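Local coordinates for periplasmic solute binding protein (Candidatus liberibacter, PDB 4CL2), which binds manganese or zinc ions in the periplasm and probably delivers them to a membrane transporter for uptake, at residues Leu8-Phe11 with Ser12-Asp16. Sequence-based numbering, arbitrary orientation. Where two conformers were deposited one is given.
Sequences LSSF and SIIGD
The ring of F11 lies over the first turn of the helix that its own backbone starts. CG sits between the backbone N and the carbonyl carbon (chi1 83°), which folds the ring back across that turn, with the backbone N of I13 3.9 Å above the plane of one face, offset toward the rim. I13 runs alongside it, its CB 3.7 Å from CE2 of F11, whereas I14 crosses it at about a right angle and brings CG1 to 3.8 Å from CE1. A broad aromatic ring suits this place because it can span both branched side chains at once; W108 meets it from outside the turn.

F11 is the N-cap residue, and its carbonyl O accepts the first helical bond, from G15 N at 3.0 Å, with a nearly straight N-H...O angle of 169°. Across the corner, S9 turns its CB toward the helix, 3.3 Å from G15 N, and this small side chain packs on the G15 backbone. CG2 of I14 packs on S9 CB at 3.6 Å. S10 OG lies in the plane of the F11 ring at its edge and hydrogen-bonds to E65, while S12 OG is held by the backbone N of L249. The whole is the tight strand-to-helix turn of a beta-alpha-beta unit (strand 6-9, helix 12-22, strand 27-30); the F11 side chain lies about 6 Å from that of D247, a ligand of the manganese ion.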
ATOM      1  N   LEU A   8       2.425  12.008 -13.135  1.00 13.84           N
ATOM      2  CA  LEU A   8       1.812  12.310 -11.828  1.00 14.06           C
ATOM      3  C   LEU A   8       1.275  11.014 -11.205  1.00 13.93           C
ATOM      4  O   LEU A   8       0.413  10.341 -11.747  1.00 13.98           O
ATOM      5  CB  LEU A   8       0.727  13.374 -11.962  1.00 14.40           C
ATOM      6  CG  LEU A   8      -0.019  13.629 -10.653  1.00 15.18           C
ATOM      7  CD1 LEU A   8       0.876  14.271  -9.591  1.00 15.35           C
ATOM      8  CD2 LEU A   8      -1.235  14.541 -10.998  1.00 15.92           C
ATOM      9  N   SER A   9       1.802  10.665 -10.037  0.50 12.48           N
ATOM     10  CA  SER A   9       1.300   9.529  -9.224  0.50 12.18           C
ATOM     11  C   SER A   9       0.320  10.066  -8.152  0.50 13.38           C
ATOM     12  O   SER A   9       0.462  11.179  -7.644  0.50 13.61           O
ATOM     13  CB  SER A   9       2.466   8.788  -8.562  0.50 12.33           C
ATOM     14  OG  SER A   9       3.372   8.213  -9.496  0.50 10.30           O
ATOM     15  N   SER A  10      -0.708   9.286  -7.854  1.00 13.39           N
ATOM     16  CA  SER A  10      -1.739   9.727  -6.925  1.00 11.78           C
ATOM     17  C   SER A  10      -1.181   9.881  -5.490  1.00 13.40           C
ATOM     18  O   SER A  10      -1.656  10.754  -4.774  1.00 14.73           O
ATOM     19  CB  SER A  10      -2.955   8.831  -6.976  1.00 13.35           C
ATOM     20  OG  SER A  10      -2.632   7.508  -6.530  1.00 13.95           O
ATOM     21  N   PHE A  11      -0.317   8.995  -5.066  1.00 14.27           N
ATOM     22  CA  PHE A  11       0.235   9.087  -3.715  1.00 14.35           C
ATOM     23  C   PHE A  11       1.615   8.497  -3.617  1.00 14.17           C
ATOM     24  O   PHE A  11       2.207   7.993  -4.592  1.00 14.39           O
ATOM     25  CB  PHE A  11      -0.759   8.488  -2.668  1.00 14.88           C
ATOM     26  CG  PHE A  11      -0.699   6.961  -2.522  1.00 16.47           C
ATOM     27  CD1 PHE A  11      -1.039   6.096  -3.551  1.00 15.75           C
ATOM     28  CD2 PHE A  11      -0.331   6.420  -1.299  1.00 15.83           C
ATOM     29  CE1 PHE A  11      -1.030   4.712  -3.368  1.00 17.48           C
ATOM     30  CE2 PHE A  11      -0.302   5.031  -1.111  1.00 15.98           C
ATOM     31  CZ  PHE A  11      -0.664   4.184  -2.145  1.00 15.13           C
ATOM     32  N   SER A  12       2.226   8.695  -2.441  1.00 13.49           N
ATOM     33  CA  SER A  12       3.679   8.537  -2.301  1.00 15.10           C
ATOM     34  C   SER A  12       4.188   7.185  -2.710  1.00 13.55           C
ATOM     35  O   SER A  12       5.261   7.071  -3.302  1.00 15.21           O
ATOM     36  CB  SER A  12       4.111   8.828  -0.837  1.00 15.91           C
ATOM     37  OG  SER A  12       3.385   8.046   0.132  1.00 14.91           O
ATOM     38  N   ILE A  13       3.456   6.133  -2.403  1.00 14.73           N
ATOM     39  CA  ILE A  13       3.939   4.801  -2.711  1.00 13.39           C
ATOM     40  C   ILE A  13       4.076   4.622  -4.217  1.00 14.11           C
ATOM     41  O   ILE A  13       5.102   4.117  -4.698  1.00 14.09           O
ATOM     42  CB  ILE A  13       3.068   3.731  -2.113  1.00 15.52           C
ATOM     43  CG1 ILE A  13       3.208   3.830  -0.561  1.00 16.99           C
ATOM     44  CG2 ILE A  13       3.384   2.349  -2.709  1.00 16.53           C
ATOM     45  CD1 ILE A  13       2.420   2.723   0.147  1.00 18.97           C
ATOM     46  N   ILE A  14       3.073   5.032  -4.965  1.00 14.86           N
ATOM     47  CA  ILE A  14       3.166   4.929  -6.430  1.00 12.63           C
ATOM     48  C   ILE A  14       4.226   5.829  -7.034  1.00 11.69           C
ATOM     49  O   ILE A  14       4.985   5.428  -7.923  1.00 12.97           O
ATOM     50  CB  ILE A  14       1.770   5.144  -7.071  1.00 14.29           C
ATOM     51  CG1 ILE A  14       0.807   4.035  -6.606  1.00 16.17           C
ATOM     52  CG2 ILE A  14       1.836   5.222  -8.587  1.00 15.89           C
ATOM     53  CD1 ILE A  14      -0.627   4.221  -7.107  1.00 16.23           C
ATOM     54  N   GLY A  15       4.383   7.035  -6.483  1.00 12.65           N
ATOM     55  CA  GLY A  15       5.449   7.901  -6.908  1.00 14.45           C
ATOM     56  C   GLY A  15       6.813   7.297  -6.769  1.00 13.68           C
ATOM     57  O   GLY A  15       7.673   7.413  -7.683  1.00 13.79           O
ATOM     58  N   ASP A  16       7.061   6.631  -5.641  1.00 13.88           N
ATOM     59  CA  ASP A  16       8.367   6.038  -5.399  1.00 15.80           C
ATOM     60  C   ASP A  16       8.631   4.832  -6.321  1.00 13.82           C
ATOM     61  O   ASP A  16       9.752   4.649  -6.863  1.00 14.38           O
ATOM     62  CB  ASP A  16       8.503   5.620  -3.927  1.00 14.26           C
ATOM     63  CG  ASP A  16       9.847   5.022  -3.648  1.00 15.76           C
ATOM     64  OD1 ASP A  16      10.854   5.756  -3.592  1.00 15.30           O
ATOM     65  OD2 ASP A  16       9.915   3.786  -3.535  1.00 14.72           O
TER